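Local coordinates for capsid protein VP1 (Trichodysplasia spinulosa-associated polyomavirus, PDB 6HKV) that forms the pentameric units of the viral capsid and binds sialylated glycans, probably serving in attachment to host cells, at residues C[16-21]-C[258-263]; C[52-57]-C[146-151]. All coordinates share one frame; numbering follows the deposited sequence.

Overall arrangement
Contact 1 pairs the end of strand 4-21 with strand 252-271 in the antiparallel jelly-roll of VP1; contact 2 joins two surface loops, 52-57 and 146-151, that lie between strands. Along the chain, contact 2 is nested inside the large loop closed by contact 1, and the two lie on opposite sides of the chain's centre. Their centres are 28 Å apart and their nearest atoms about 15 Å. Each lies by a bound group and reaches a different neighbouring subunit of the five-chain assembly: contact 1 a magnesium ion shared with the second subunit, contact 2 a sialylated ligand that also meets the third. Contact 1 is a strand pairing with a metal site on one face; contact 2 backs a glycan pocket through P52 and T53.

Contact 1: residues C[16-21]-C[258-263]; sequences TIELYL and PRYFNI. With MG (magnesium ion), chain N.
E18 and Y260 meet above an antiparallel strand pair: the carboxylate oxygen E18 OE1 lies at the edge of the Y260 ring, in its plane, and only 2.4 Å from Y260 OH, a very short and so doubtful length. The two residues already share one face of the sheet, and the extended E18 chain, CG anti to the backbone N (chi1 -175°), carries OE1 to the hydroxyl and the metal. E18 OE1 binds the magnesium ion at 2.5 Å, together with three waters and the backbone O of S188 of the second subunit. On the other face, L19 CD2 packs on F261 CB at 3.9 Å and L21 CD1 lies 4.0 Å from F261 CE1, with V236 and I65 among the neighbours covering this apolar side. Beneath, I17, L19 and L21 pair with I263, F261 and R259 through six backbone bonds; I263 N to I17 O is 2.8 Å and nearly straight at 175°. R259 turns its guanidinium to D240 in a salt bridge. With E18 OE1 and S188 O on one magnesium, the metal ties strand 16-21 to the second subunit, and the cation probably steadies the carboxylate's negative charge.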
# COMPACT_ATOMS: atom_id res chain seq x y z
N THR C 16 -12.53 -6.63 32.89
CA THR C 16 -12.56 -6.03 31.54
C THR C 16 -13.16 -4.64 31.69
O THR C 16 -14.03 -4.41 32.53
CB THR C 16 -13.30 -6.88 30.49
OG1 THR C 16 -14.67 -6.90 30.86
CG2 THR C 16 -12.84 -8.31 30.44
N ILE C 17 -12.65 -3.70 30.90
CA ILE C 17 -13.15 -2.36 30.88
C ILE C 17 -13.59 -2.08 29.44
O ILE C 17 -12.82 -2.30 28.51
CB ILE C 17 -12.06 -1.37 31.33
CG1 ILE C 17 -11.69 -1.56 32.81
CG2 ILE C 17 -12.48 0.05 31.01
CD1 ILE C 17 -12.75 -1.16 33.78
N GLU C 18 -14.83 -1.62 29.29
CA GLU C 18 -15.40 -1.32 27.99
C GLU C 18 -15.79 0.15 28.02
O GLU C 18 -16.46 0.58 28.96
CB GLU C 18 -16.59 -2.25 27.75
CG GLU C 18 -17.21 -2.13 26.38
CD GLU C 18 -18.34 -3.10 26.12
OE1 GLU C 18 -18.25 -3.82 25.13
OE2 GLU C 18 -19.32 -3.08 26.88
N LEU C 19 -15.40 0.93 27.02
CA LEU C 19 -15.84 2.31 26.93
C LEU C 19 -15.76 2.80 25.49
O LEU C 19 -15.20 2.13 24.64
CB LEU C 19 -14.96 3.18 27.82
CG LEU C 19 -13.53 3.42 27.32
CD1 LEU C 19 -13.00 4.75 27.77
CD2 LEU C 19 -12.59 2.37 27.83
N TYR C 20 -16.31 3.98 25.25
CA TYR C 20 -16.05 4.72 24.04
C TYR C 20 -15.61 6.13 24.43
O TYR C 20 -15.91 6.60 25.53
CB TYR C 20 -17.27 4.75 23.11
CG TYR C 20 -18.47 5.43 23.73
CD1 TYR C 20 -18.65 6.80 23.65
CD2 TYR C 20 -19.39 4.69 24.44
CE1 TYR C 20 -19.73 7.41 24.26
CE2 TYR C 20 -20.49 5.28 25.04
CZ TYR C 20 -20.66 6.65 24.95
OH TYR C 20 -21.74 7.24 25.56
N LEU C 21 -14.89 6.79 23.52
CA LEU C 21 -14.59 8.19 23.63
C LEU C 21 -15.12 8.91 22.39
O LEU C 21 -14.79 8.52 21.27
CB LEU C 21 -13.08 8.38 23.77
CG LEU C 21 -12.45 7.86 25.06
CD1 LEU C 21 -10.95 8.00 24.98
CD2 LEU C 21 -12.97 8.62 26.26
N PRO C 258 -15.86 8.67 16.86
CA PRO C 258 -15.61 8.09 18.17
C PRO C 258 -14.80 6.81 18.05
O PRO C 258 -14.72 6.21 16.99
CB PRO C 258 -17.00 7.78 18.74
CG PRO C 258 -18.01 8.02 17.63
CD PRO C 258 -17.24 8.46 16.40
N ARG C 259 -14.24 6.38 19.18
CA ARG C 259 -13.44 5.18 19.24
C ARG C 259 -13.95 4.34 20.41
O ARG C 259 -14.23 4.87 21.50
CB ARG C 259 -11.95 5.49 19.38
CG ARG C 259 -11.08 4.24 19.45
CD ARG C 259 -9.60 4.58 19.39
NE ARG C 259 -9.14 4.90 18.05
CZ ARG C 259 -8.65 4.03 17.18
NH1 ARG C 259 -8.20 4.47 16.01
NH2 ARG C 259 -8.63 2.73 17.45
N TYR C 260 -14.08 3.04 20.16
CA TYR C 260 -14.49 2.06 21.15
C TYR C 260 -13.27 1.29 21.65
O TYR C 260 -12.35 1.04 20.87
CB TYR C 260 -15.47 1.08 20.50
CG TYR C 260 -15.73 -0.16 21.31
CD1 TYR C 260 -16.71 -0.18 22.29
CD2 TYR C 260 -15.01 -1.33 21.07
CE1 TYR C 260 -16.96 -1.34 23.00
CE2 TYR C 260 -15.25 -2.49 21.80
CZ TYR C 260 -16.24 -2.49 22.76
OH TYR C 260 -16.49 -3.60 23.51
N PHE C 261 -13.31 0.88 22.93
CA PHE C 261 -12.25 0.11 23.53
C PHE C 261 -12.82 -1.00 24.41
O PHE C 261 -13.74 -0.76 25.17
CB PHE C 261 -11.40 0.96 24.45
CG PHE C 261 -10.75 2.17 23.83
CD1 PHE C 261 -11.48 3.34 23.70
CD2 PHE C 261 -9.43 2.15 23.45
CE1 PHE C 261 -10.87 4.47 23.15
CE2 PHE C 261 -8.84 3.28 22.91
CZ PHE C 261 -9.56 4.44 22.77
N ASN C 262 -12.24 -2.19 24.33
CA ASN C 262 -12.51 -3.30 25.24
C ASN C 262 -11.16 -3.80 25.74
O ASN C 262 -10.42 -4.37 24.94
CB ASN C 262 -13.32 -4.40 24.54
CG ASN C 262 -13.69 -5.54 25.49
OD1 ASN C 262 -13.15 -5.68 26.59
ND2 ASN C 262 -14.64 -6.37 25.12
N ILE C 263 -10.83 -3.52 27.00
CA ILE C 263 -9.51 -3.79 27.56
C ILE C 263 -9.61 -4.91 28.59
O ILE C 263 -10.45 -4.85 29.49
CB ILE C 263 -8.92 -2.50 28.18
CG1 ILE C 263 -8.82 -1.41 27.12
CG2 ILE C 263 -7.57 -2.79 28.82
CD1 ILE C 263 -8.85 -0.02 27.60
MG MG N . -19.63 -5.85 24.56
O HOH W 1 -18.73 -6.12 22.22
O HOH W 2 -20.89 -7.78 23.94
O HOH W 3 -17.99 -7.18 25.24

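Contact 2: residues C[52-57]-C[146-151]; sequences PTSGEI and SANDKL. With GXB (Sialylated precision glycomacromolecule), chain M.
Two surface loops meet beside the sialylated-ligand pocket, where S54 and A147 touch and three waters fill in the polar links. The A147 methyl group, CB, sits against the carbonyl oxygen P52 O at 3.4 Å, while S54 CB touches A147 O. S54 OG, anti to its own backbone N (chi1 -174°), reaches alongside N148 CB. Farther along, the methyl tips I57 CD1 and L151 CD1 meet at 3.7 Å, the apolar end of the contact.

The polar links between the two loops run through three waters. Water 4 donates to P52 O and accepts from A147 N; water 5 joins S54 OG to A147 O; water 6 accepts from both G55 N and N148 ND2, at 2.9 Å from each.

Each loop is braced internally. Residues T53 to E56 form a type II turn, with G55 at its third position, where the backbone angles suit glycine. E56 OE1 accepts from T53 N at 2.9 Å and T53 OG1 at 2.7 Å, the two donors arriving from opposite faces of the carboxylate plane, and is also bonded to T42 OG1, so three partners grip one oxygen. Within 146-151, N148 OD1 accepts from K150 N at 3.0 Å, the donor above its carbonyl plane, an Asx turn at the start of the type I turn N148 to L151.

T53 CG2 lies 3.4 Å from OAM, a carboxylate oxygen of the ligand, and P52 N lies 3.9 Å from CAG, the N-acetyl methyl. T42, V43 and K51, with R106 of the third subunit, bond to the ligand, and H101 of that subunit packs on P52, E56 and I57. This is a sialic acid pocket at a VP1 subunit boundary, its 52-57 wall stiffened by E56 and joined through water to the second loop, 146-151, behind it.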
# COMPACT_ATOMS: atom_id res chain seq x y z
N PRO C 52 -5.52 30.75 16.23
CA PRO C 52 -6.71 30.00 15.87
C PRO C 52 -7.94 30.50 16.66
O PRO C 52 -7.85 30.82 17.86
CB PRO C 52 -6.38 28.54 16.22
CG PRO C 52 -5.08 28.58 17.01
CD PRO C 52 -4.41 29.91 16.68
N THR C 53 -9.08 30.54 15.98
CA THR C 53 -10.33 30.84 16.61
C THR C 53 -10.67 29.76 17.63
O THR C 53 -10.18 28.61 17.55
CB THR C 53 -11.44 31.01 15.58
OG1 THR C 53 -11.63 29.80 14.85
CG2 THR C 53 -11.15 32.14 14.61
N SER C 54 -11.52 30.12 18.59
CA SER C 54 -11.97 29.18 19.59
C SER C 54 -12.76 28.07 18.89
O SER C 54 -13.70 28.35 18.13
CB SER C 54 -12.82 29.85 20.64
OG SER C 54 -13.13 28.92 21.68
N GLY C 55 -12.35 26.82 19.14
CA GLY C 55 -13.08 25.69 18.62
C GLY C 55 -12.63 25.20 17.24
O GLY C 55 -13.24 24.27 16.74
N GLU C 56 -11.60 25.78 16.64
CA GLU C 56 -11.21 25.31 15.28
C GLU C 56 -10.07 24.28 15.36
O GLU C 56 -9.61 23.83 14.30
CB GLU C 56 -10.85 26.44 14.32
CG GLU C 56 -9.49 27.07 14.50
CD GLU C 56 -9.13 27.96 13.33
OE1 GLU C 56 -9.41 29.21 13.40
OE2 GLU C 56 -8.61 27.41 12.32
N ILE C 57 -9.63 23.90 16.56
CA ILE C 57 -8.46 23.01 16.64
C ILE C 57 -8.82 21.74 17.41
O ILE C 57 -9.35 21.73 18.52
CB ILE C 57 -7.17 23.68 17.12
CG1 ILE C 57 -7.28 24.13 18.56
CG2 ILE C 57 -6.74 24.79 16.17
CD1 ILE C 57 -5.92 24.47 19.15
N SER C 146 -4.85 32.04 22.85
CA SER C 146 -5.56 32.81 23.88
C SER C 146 -7.04 33.03 23.54
O SER C 146 -7.79 33.52 24.37
CB SER C 146 -4.86 34.13 24.16
OG SER C 146 -4.93 34.96 23.03
N ALA C 147 -7.49 32.65 22.34
CA ALA C 147 -8.92 32.68 22.02
C ALA C 147 -9.70 31.64 22.84
O ALA C 147 -10.90 31.71 22.93
CB ALA C 147 -9.14 32.49 20.55
N ASN C 148 -8.99 30.65 23.40
CA ASN C 148 -9.63 29.60 24.17
C ASN C 148 -8.75 29.26 25.38
O ASN C 148 -7.80 28.49 25.29
CB ASN C 148 -9.92 28.37 23.32
CG ASN C 148 -10.63 27.28 24.10
OD1 ASN C 148 -10.89 27.43 25.29
ND2 ASN C 148 -10.92 26.17 23.44
N ASP C 149 -9.11 29.83 26.54
CA ASP C 149 -8.29 29.69 27.74
C ASP C 149 -8.53 28.32 28.40
O ASP C 149 -7.89 28.03 29.40
CB ASP C 149 -8.53 30.85 28.72
CG ASP C 149 -9.95 30.97 29.25
OD1 ASP C 149 -10.69 29.96 29.26
OD2 ASP C 149 -10.31 32.09 29.66
N LYS C 150 -9.40 27.48 27.85
CA LYS C 150 -9.58 26.12 28.38
C LYS C 150 -8.52 25.16 27.80
O LYS C 150 -8.37 24.05 28.30
CB LYS C 150 -11.00 25.61 28.09
CG LYS C 150 -12.14 26.43 28.72
N LEU C 151 -7.79 25.57 26.75
CA LEU C 151 -6.72 24.71 26.19
C LEU C 151 -5.53 24.71 27.15
O LEU C 151 -5.23 25.74 27.77
CB LEU C 151 -6.28 25.25 24.83
CG LEU C 151 -7.34 25.30 23.74
CD1 LEU C 151 -6.78 25.92 22.49
CD2 LEU C 151 -7.90 23.92 23.45
CAE GXB M . -8.57 34.91 11.30
CAH GXB M . -8.03 34.79 9.89
CAJ GXB M . -8.75 34.48 7.48
OAL GXB M . -10.49 37.77 12.38
N26 GXB M . -10.64 41.58 10.70
C27 GXB M . -10.27 40.32 10.53
CAG GXB M . -5.36 31.65 12.46
CAF GXB M . -5.70 33.14 12.63
OAF GXB M . -4.94 33.88 12.98
NAD GXB M . -7.06 33.42 12.39
CAD GXB M . -7.63 34.75 12.45
CAC GXB M . -8.45 34.89 13.68
CAB GXB M . -9.19 36.15 13.77
CAA GXB M . -10.04 36.43 12.52
OAA GXB M . -9.16 36.19 11.40
CAI GXB M . -9.10 35.09 8.82
OAJ GXB M . -9.10 33.09 7.53
OAI GXB M . -10.38 34.60 9.25
OAH GXB M . -6.97 35.67 9.86
CAK GXB M . -11.21 35.52 12.48
OAM GXB M . -11.82 35.33 13.48
OAK GXB M . -11.60 34.96 11.48
OAC GXB M . -7.62 34.84 14.81
CAL GXB M . -11.45 38.05 11.42
C23 GXB M . -11.28 39.57 11.23
N24 GXB M . -12.11 40.45 11.72
N25 GXB M . -11.71 41.63 11.40
O HOH W 4 -6.27 31.22 20.03
O HOH W 5 -13.25 30.14 24.05
O HOH W 6 -10.03 26.26 20.71